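YaeO (Vibrio cholerae serotype O1, PDB 6JIE) inhibits Rho-dependent transcription termination by dissociating the Rho hexamer, and structurally resembles the RNA chaperone Hfq. Local coordinates at residues C14-P19 with Q72-V77; P19-L22 with E28-Y31; I47-R50 with T55-L58. All coordinates share one frame; numbering follows the deposited sequence.

Contact 1: C14-P19 with Q72-V77; sequences CLFHLP and QPHFSV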
loop_
_atom_site.group_PDB
_atom_site.type_symbol
_atom_site.label_atom_id
_atom_site.label_comp_id
_atom_site.label_asym_id
_atom_site.label_seq_id
_atom_site.Cartn_x
_atom_site.Cartn_y
_atom_site.Cartn_z
ATOM N N CYS A 14 6.475 4.173 8.841
ATOM C CA CYS A 14 7.360 4.491 7.726
ATOM C C CYS A 14 8.438 3.426 7.536
ATOM O O CYS A 14 8.784 3.090 6.395
ATOM C CB CYS A 14 7.992 5.859 7.956
ATOM S SG CYS A 14 6.787 7.200 7.922
ATOM N N LEU A 15 9.005 2.905 8.636
ATOM C CA LEU A 15 10.069 1.910 8.528
ATOM C C LEU A 15 9.614 0.713 7.706
ATOM O O LEU A 15 10.356 0.207 6.856
ATOM C CB LEU A 15 10.512 1.457 9.926
ATOM C CG LEU A 15 11.623 0.425 10.012
ATOM C CD1 LEU A 15 12.917 1.045 9.502
ATOM C CD2 LEU A 15 11.770 -0.081 11.446
ATOM N N PHE A 16 8.388 0.254 7.938
ATOM C CA PHE A 16 7.841 -0.912 7.258
ATOM C C PHE A 16 6.948 -0.551 6.070
ATOM O O PHE A 16 6.331 -1.444 5.485
ATOM C CB PHE A 16 7.049 -1.760 8.260
ATOM C CG PHE A 16 7.892 -2.296 9.409
ATOM C CD1 PHE A 16 9.106 -2.914 9.163
ATOM C CD2 PHE A 16 7.466 -2.171 10.717
ATOM C CE1 PHE A 16 9.888 -3.428 10.209
ATOM C CE2 PHE A 16 8.252 -2.677 11.773
ATOM C CZ PHE A 16 9.461 -3.293 11.504
ATOM N N HIS A 17 6.855 0.726 5.708
ATOM C CA HIS A 17 5.986 1.196 4.622
ATOM C C HIS A 17 4.577 0.631 4.754
ATOM O O HIS A 17 4.035 0.002 3.842
ATOM C CB HIS A 17 6.578 0.863 3.254
ATOM C CG HIS A 17 7.852 1.594 2.981
ATOM N ND1 HIS A 17 7.981 2.948 3.196
ATOM C CD2 HIS A 17 9.058 1.165 2.543
ATOM C CE1 HIS A 17 9.205 3.327 2.876
ATOM N NE2 HIS A 17 9.878 2.265 2.476
ATOM N N LEU A 18 3.995 0.875 5.901
ATOM C CA LEU A 18 2.696 0.285 6.173
ATOM C C LEU A 18 1.592 1.069 5.475
ATOM O O LEU A 18 1.639 2.297 5.438
ATOM C CB LEU A 18 2.424 0.274 7.671
ATOM C CG LEU A 18 3.326 -0.624 8.518
ATOM C CD1 LEU A 18 2.833 -0.619 9.962
ATOM C CD2 LEU A 18 3.343 -2.041 7.964
ATOM N N PRO A 19 0.564 0.384 4.962
ATOM C CA PRO A 19 -0.632 1.090 4.493
ATOM C C PRO A 19 -1.412 1.622 5.685
ATOM O O PRO A 19 -1.726 0.870 6.611
ATOM C CB PRO A 19 -1.415 0.007 3.748
ATOM C CG PRO A 19 -1.001 -1.276 4.421
ATOM C CD PRO A 19 0.453 -1.073 4.797
ATOM N N GLN A 72 -1.147 -6.455 10.791
ATOM C CA GLN A 72 0.215 -6.494 11.297
ATOM C C GLN A 72 0.157 -6.388 12.814
ATOM O O GLN A 72 -0.871 -5.982 13.370
ATOM C CB GLN A 72 1.080 -5.378 10.680
ATOM C CG GLN A 72 0.353 -4.101 10.314
ATOM C CD GLN A 72 0.280 -3.134 11.476
ATOM O OE1 GLN A 72 0.677 -3.458 12.594
ATOM N NE2 GLN A 72 -0.230 -1.944 11.215
ATOM N N PRO A 73 1.213 -6.801 13.513
ATOM C CA PRO A 73 1.138 -6.903 14.975
ATOM C C PRO A 73 1.363 -5.598 15.718
ATOM O O PRO A 73 1.377 -5.613 16.953
ATOM C CB PRO A 73 2.260 -7.898 15.291
ATOM C CG PRO A 73 3.277 -7.589 14.255
ATOM C CD PRO A 73 2.482 -7.356 13.000
ATOM N N HIS A 74 1.534 -4.477 15.025
ATOM C CA HIS A 74 2.019 -3.278 15.693
ATOM C C HIS A 74 0.886 -2.392 16.191
ATOM O O HIS A 74 0.925 -1.937 17.337
ATOM C CB HIS A 74 2.942 -2.508 14.757
ATOM C CG HIS A 74 4.034 -3.360 14.199
ATOM N ND1 HIS A 74 5.070 -3.824 14.975
ATOM C CD2 HIS A 74 4.216 -3.884 12.965
ATOM C CE1 HIS A 74 5.865 -4.577 14.237
ATOM N NE2 HIS A 74 5.369 -4.634 13.016
ATOM N N PHE A 75 -0.121 -2.142 15.356
ATOM C CA PHE A 75 -1.244 -1.323 15.785
ATOM C C PHE A 75 -2.454 -1.599 14.906
ATOM O O PHE A 75 -2.338 -2.067 13.767
ATOM C CB PHE A 75 -0.904 0.180 15.765
ATOM C CG PHE A 75 -0.441 0.691 14.427
ATOM C CD1 PHE A 75 -1.357 1.155 13.490
ATOM C CD2 PHE A 75 0.911 0.737 14.119
ATOM C CE1 PHE A 75 -0.928 1.637 12.267
ATOM C CE2 PHE A 75 1.348 1.213 12.903
ATOM C CZ PHE A 75 0.423 1.672 11.971
ATOM N N SER A 76 -3.621 -1.286 15.466
ATOM C CA SER A 76 -4.859 -1.132 14.715
ATOM C C SER A 76 -5.133 0.359 14.534
ATOM O O SER A 76 -4.810 0.930 13.482
ATOM C CB SER A 76 -6.018 -1.824 15.430
ATOM O OG SER A 76 -5.871 -3.232 15.363
ATOM N N VAL A 77 -5.693 1.009 15.559
ATOM C CA VAL A 77 -5.919 2.453 15.548
ATOM C C VAL A 77 -5.115 3.095 16.671
ATOM O O VAL A 77 -5.216 2.680 17.835
ATOM C CB VAL A 77 -7.411 2.803 15.689
ATOM C CG1 VAL A 77 -7.594 4.312 15.602
ATOM C CG2 VAL A 77 -8.219 2.115 14.613
HETATM O O HOH W 1 -1.035 -1.372 8.253
#
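Leu-18 points its CD1 methyl into a corner made by Gln-72 and Phe-75. Leu-18 CD1 lies 3.6 Å from Gln-72 NE2 and 3.8 Å from Phe-75 CE2. The leucine and the phenylalanine approach from opposite directions, while the glutamine chain runs obliquely past the leucine. The amide of Gln-72 also covers a face of the Phe-75 ring, with NE2 above the ring centre. One methyl thus meets an amide and a ring that are already packed on each other.

The Gln-72 chain bends at chi2 (87°), which folds its amide back over its own loop. There OE1 accepts two backbone N-H groups. His-74 N is 2.8 Å from Gln-72 OE1, nearly in line with the C=O bond. Phe-75 N gives a longer bond to the same oxygen, from a more angled approach. These two bonds hold the amide in place. At the other end of the amide, NE2 donates to a water, and that water donates to Pro-19 O. The water gives a polar link between the segments, which no direct hydrogen bond joins.

Farther out, the Phe-16 and His-74 rings lie nearly parallel, with planes at 20°. They are slid apart and barely overlap, with centroids 5.2 Å from each other. The nearest atoms are Phe-16 CE2 and His-74 NE2, at 3.7 Å. Pro-73 CG sits over one face of the imidazole.

Leu-12 of helix 9-15 touches Leu-18, His-74 and Phe-75, so the helix packs against the same cluster. The helix ends here in a Schellman motif with His-17, of positive phi, as its C-prime residue. His-17 N bonds to Cys-14 O, and the chain then turns through Leu-18 into strand 19-24.

Contact 2: P19-L22 with E28-Y31; sequences PVKL and EVYY
The Tyr-31 ring has the aliphatic part of Lys-21 on one face. Lys-21 CG stands 4.0 Å from the Tyr-31 ring centroid and 22° off the ring normal, a CH-pi contact displaced toward the rim. Farther along the chain, Lys-21 CD is 3.5 Å from Tyr-31 OH. The two side chains lie side by side and point the same way. The Tyr-30 ring is on the other face of the sheet, and Leu-22 O is near its plane at the edge.

With CG anti to the backbone N (chi1 170°) and the rest of the chain extended, Lys-21 runs the length of the tyrosine ring. Val-29 CG1 is 3.5 Å from Lys-21 CG and also touches Lys-21 CE. The methylenes thus touch both the tyrosine ring and the valine. The ammonium group lies beyond them and makes a weak, long ion pair with Glu-67 on strand 63-68.

The two strands form a beta hairpin and run antiparallel, with a 171° angle between their directions. Leu-22 and Tyr-30 form a hydrogen-bonded pair. Leu-22 N donates to Tyr-30 O at 2.7 Å, and Tyr-30 N returns a bond to Leu-22 O at 2.8 Å. Lys-21 and Tyr-31 are the adjacent non-hydrogen-bonded pair. There the CA-H groups lie close to carbonyl oxygens, as with Lys-21 CA and Tyr-30 O at 3.3 Å.

Leu-22 is buried on the face it shares with the partly exposed Tyr-30. It packs on Ile-47 and Leu-49 of strand 45-50 and on Leu-63 and Met-66 of strand 63-68. The Tyr-30 ring meets Trp-56 edge-to-face. On the opposite face, Tyr-31 also touches Leu-69. Its side chain lies about 7 Å from that of Glu-52, which binds magnesium in a crystal structure of this protein, though none is bound to this chain here.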
loop_
_atom_site.group_PDB
_atom_site.type_symbol
_atom_site.label_atom_id
_atom_site.label_comp_id
_atom_site.label_asym_id
_atom_site.label_seq_id
_atom_site.Cartn_x
_atom_site.Cartn_y
_atom_site.Cartn_z
ATOM N N PRO A 19 0.564 0.384 4.962
ATOM C CA PRO A 19 -0.632 1.090 4.493
ATOM C C PRO A 19 -1.412 1.622 5.685
ATOM O O PRO A 19 -1.726 0.870 6.611
ATOM C CB PRO A 19 -1.415 0.007 3.748
ATOM C CG PRO A 19 -1.001 -1.276 4.421
ATOM C CD PRO A 19 0.453 -1.073 4.797
ATOM N N VAL A 20 -1.718 2.924 5.664
ATOM C CA VAL A 20 -2.373 3.570 6.797
ATOM C C VAL A 20 -3.421 4.563 6.327
ATOM O O VAL A 20 -3.341 5.118 5.230
ATOM C CB VAL A 20 -1.387 4.302 7.733
ATOM C CG1 VAL A 20 -0.449 3.288 8.414
ATOM C CG2 VAL A 20 -0.591 5.351 6.995
ATOM N N LYS A 21 -4.410 4.768 7.191
ATOM C CA LYS A 21 -5.407 5.823 7.078
ATOM C C LYS A 21 -5.088 6.863 8.141
ATOM O O LYS A 21 -5.077 6.553 9.344
ATOM C CB LYS A 21 -6.817 5.259 7.261
ATOM C CG LYS A 21 -7.909 6.323 7.411
ATOM C CD LYS A 21 -9.216 5.646 7.823
ATOM C CE LYS A 21 -10.259 6.623 8.322
ATOM N NZ LYS A 21 -11.384 5.889 8.993
ATOM N N LEU A 22 -4.854 8.096 7.708
ATOM C CA LEU A 22 -4.532 9.183 8.622
ATOM C C LEU A 22 -5.714 10.129 8.707
ATOM O O LEU A 22 -6.263 10.540 7.679
ATOM C CB LEU A 22 -3.298 9.957 8.163
ATOM C CG LEU A 22 -2.047 9.125 7.911
ATOM C CD1 LEU A 22 -0.932 10.077 7.539
ATOM C CD2 LEU A 22 -1.683 8.331 9.132
ATOM N N GLU A 28 -10.161 15.799 8.108
ATOM C CA GLU A 28 -9.887 15.236 6.793
ATOM C C GLU A 28 -9.184 13.890 6.920
ATOM O O GLU A 28 -8.304 13.710 7.765
ATOM C CB GLU A 28 -9.026 16.175 5.955
ATOM C CG GLU A 28 -8.927 15.691 4.512
ATOM C CD GLU A 28 -8.356 16.707 3.543
ATOM O OE1 GLU A 28 -8.182 17.892 3.922
ATOM O OE2 GLU A 28 -8.088 16.300 2.388
ATOM N N VAL A 29 -9.548 12.953 6.052
ATOM C CA VAL A 29 -8.955 11.616 6.044
ATOM C C VAL A 29 -8.083 11.452 4.807
ATOM O O VAL A 29 -8.443 11.903 3.714
ATOM C CB VAL A 29 -10.044 10.527 6.099
ATOM C CG1 VAL A 29 -9.425 9.155 5.925
ATOM C CG2 VAL A 29 -10.782 10.609 7.415
ATOM N N TYR A 30 -6.919 10.824 4.987
ATOM C CA TYR A 30 -6.029 10.459 3.892
ATOM C C TYR A 30 -5.686 8.985 4.009
ATOM O O TYR A 30 -5.459 8.496 5.117
ATOM C CB TYR A 30 -4.725 11.253 3.923
ATOM C CG TYR A 30 -4.846 12.758 3.822
ATOM C CD1 TYR A 30 -4.608 13.407 2.622
ATOM C CD2 TYR A 30 -5.165 13.529 4.942
ATOM C CE1 TYR A 30 -4.684 14.790 2.523
ATOM C CE2 TYR A 30 -5.253 14.919 4.851
ATOM C CZ TYR A 30 -5.007 15.535 3.640
ATOM O OH TYR A 30 -5.079 16.902 3.525
ATOM N N TYR A 31 -5.612 8.288 2.871
ATOM C CA TYR A 31 -5.210 6.883 2.822
ATOM C C TYR A 31 -3.952 6.737 1.970
ATOM O O TYR A 31 -3.846 7.353 0.910
ATOM C CB TYR A 31 -6.324 5.997 2.203
ATOM C CG TYR A 31 -7.652 5.895 2.950
ATOM C CD1 TYR A 31 -8.616 6.888 2.848
ATOM C CD2 TYR A 31 -7.952 4.780 3.723
ATOM C CE1 TYR A 31 -9.834 6.779 3.522
ATOM C CE2 TYR A 31 -9.157 4.667 4.397
ATOM C CZ TYR A 31 -10.091 5.663 4.294
ATOM O OH TYR A 31 -11.287 5.536 4.965
#

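Contact 3: I47-R50 with T55-L58; sequences IALR and TWLL
Leu-49 and Trp-56 exchange two backbone hydrogen bonds. Leu-49 N reaches Trp-56 O at 2.9 Å. Trp-56 N returns a bond of the same length to Leu-49 O. Two residues along, Ile-47 and Leu-58 repeat the exchange. Leu-58 N donates to Ile-47 O at 3.0 Å, and Ile-47 N donates to Leu-58 O. The four bonds make a regular antiparallel ladder, with the strand directions at 156°.

On one face of this hairpin, the Leu-49 CD2 methyl has two partners. Leu-49 CD2 is 3.9 Å from Trp-56 CE3 and 4.0 Å from Leu-58 CD1. Leu-49 CG lies opposite its own amide nitrogen (chi1 -177°), which sends CD2 to these partners. Trp-56 CE3 also comes close to Leu-49 O. Ile-47 extends this apolar face, with its CG2 methyl against Leu-58 CB.

The other face is more mixed. Ala-48 CB meets the Leu-57 CD2 methyl at 3.6 Å. Arg-50 and Thr-55 lie side by side, pointing the same way. Thr-55 OG1 is 3.6 Å from Arg-50 CG and sits at the edge of the guanidinium, near its plane. This is a packing contact. The arginine NE is hydrogen-bonded to Tyr-7 OH of the second subunit, so this end of the strand reaches the dimer partner.

The hairpin occupies the middle and one margin of a three-stranded sheet. Strand 33-39 borders strand 45-50 on its other side, through backbone bonds of Ala-48 with Ala-35 and Asp-36 and of Arg-50 with Val-33. On the same side Ile-47 touches Ala-34. The face with Ile-47, Leu-49 and Leu-58 is turned to the other sheet. There Leu-49 packs on Val-20 and Leu-58 on Leu-22, both of strand 19-24. Leu-58 also touches Tyr-30 of strand 29-31.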
loop_
_atom_site.group_PDB
_atom_site.type_symbol
_atom_site.label_atom_id
_atom_site.label_comp_id
_atom_site.label_asym_id
_atom_site.label_seq_id
_atom_site.Cartn_x
_atom_site.Cartn_y
_atom_site.Cartn_z
ATOM N N ILE A 47 4.812 13.476 8.150
ATOM C CA ILE A 47 4.888 12.151 7.548
ATOM C C ILE A 47 4.592 12.302 6.061
ATOM O O ILE A 47 3.653 13.004 5.676
ATOM C CB ILE A 47 3.915 11.170 8.219
ATOM C CG1 ILE A 47 3.894 9.836 7.441
ATOM C CG2 ILE A 47 2.541 11.777 8.316
ATOM C CD1 ILE A 47 3.024 8.777 8.066
ATOM N N ALA A 48 5.416 11.677 5.222
ATOM C CA ALA A 48 5.155 11.633 3.793
ATOM C C ALA A 48 4.259 10.433 3.530
ATOM O O ALA A 48 4.636 9.303 3.839
ATOM C CB ALA A 48 6.451 11.522 2.992
ATOM N N LEU A 49 3.069 10.686 3.005
ATOM C CA LEU A 49 2.072 9.647 2.778
ATOM C C LEU A 49 1.843 9.548 1.279
ATOM O O LEU A 49 1.372 10.503 0.658
ATOM C CB LEU A 49 0.764 9.956 3.510
ATOM C CG LEU A 49 -0.322 8.887 3.382
ATOM C CD1 LEU A 49 0.058 7.670 4.201
ATOM C CD2 LEU A 49 -1.649 9.448 3.847
ATOM N N ARG A 50 2.170 8.397 0.702
ATOM C CA ARG A 50 1.990 8.190 -0.737
ATOM C C ARG A 50 0.571 7.698 -0.967
ATOM O O ARG A 50 0.249 6.541 -0.699
ATOM C CB ARG A 50 3.023 7.208 -1.276
ATOM C CG ARG A 50 4.449 7.665 -1.103
ATOM C CD ARG A 50 5.383 7.008 -2.115
ATOM N NE ARG A 50 6.774 7.095 -1.682
ATOM C CZ ARG A 50 7.532 8.176 -1.812
ATOM N NH1 ARG A 50 7.039 9.274 -2.373
ATOM N NH2 ARG A 50 8.784 8.158 -1.378
ATOM N N THR A 55 1.460 12.344 -3.365
ATOM C CA THR A 55 2.104 12.209 -2.068
ATOM C C THR A 55 1.894 13.490 -1.279
ATOM O O THR A 55 2.080 14.589 -1.814
ATOM C CB THR A 55 3.599 11.919 -2.226
ATOM O OG1 THR A 55 3.772 10.673 -2.916
ATOM C CG2 THR A 55 4.265 11.819 -0.863
ATOM N N TRP A 56 1.482 13.343 -0.021
ATOM C CA TRP A 56 1.227 14.467 0.872
ATOM C C TRP A 56 2.283 14.516 1.965
ATOM O O TRP A 56 2.738 13.476 2.453
ATOM C CB TRP A 56 -0.160 14.357 1.526
ATOM C CG TRP A 56 -1.324 14.238 0.562
ATOM C CD1 TRP A 56 -1.905 15.244 -0.172
ATOM C CD2 TRP A 56 -2.066 13.047 0.264
ATOM N NE1 TRP A 56 -2.954 14.744 -0.911
ATOM C CE2 TRP A 56 -3.068 13.397 -0.667
ATOM C CE3 TRP A 56 -1.974 11.718 0.692
ATOM C CZ2 TRP A 56 -3.970 12.468 -1.175
ATOM C CZ3 TRP A 56 -2.878 10.791 0.182
ATOM C CH2 TRP A 56 -3.860 11.174 -0.744
ATOM N N LEU A 57 2.678 15.733 2.348
ATOM C CA LEU A 57 3.453 15.955 3.567
ATOM C C LEU A 57 2.490 16.491 4.608
ATOM O O LEU A 57 2.099 17.664 4.552
ATOM C CB LEU A 57 4.607 16.931 3.354
ATOM C CG LEU A 57 5.688 16.495 2.377
ATOM C CD1 LEU A 57 6.817 17.500 2.381
ATOM C CD2 LEU A 57 6.187 15.102 2.730
ATOM N N LEU A 58 2.124 15.631 5.551
ATOM C CA LEU A 58 1.104 15.909 6.549
ATOM C C LEU A 58 1.765 16.136 7.894
ATOM O O LEU A 58 2.532 15.291 8.364
ATOM C CB LEU A 58 0.109 14.753 6.636
ATOM C CG LEU A 58 -0.629 14.510 5.324
ATOM C CD1 LEU A 58 -1.352 13.158 5.335
ATOM C CD2 LEU A 58 -1.610 15.644 5.125
#

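In the fold
Contacts 1 and 2 start from the same stretch of chain and share Pro-19, where the turn after helix 9-15 enters strand 19-24. Contact 2 closes before contact 3 opens, and contact 3 is nested inside the long loop closed by contact 1. Contact 2 belongs to the four-stranded sheet and contact 3 to the three-stranded one. Their centres are 10 Å apart, and they touch through Val-20, Tyr-30, Leu-49 and Trp-56, so the two sheets share a core. Contacts 1 and 3 lie 15 Å apart, on opposite sides of the chain centre, yet Cys-14 still reaches Ile-47. This compact beta fold is consistent with the reported resemblance to Hfq.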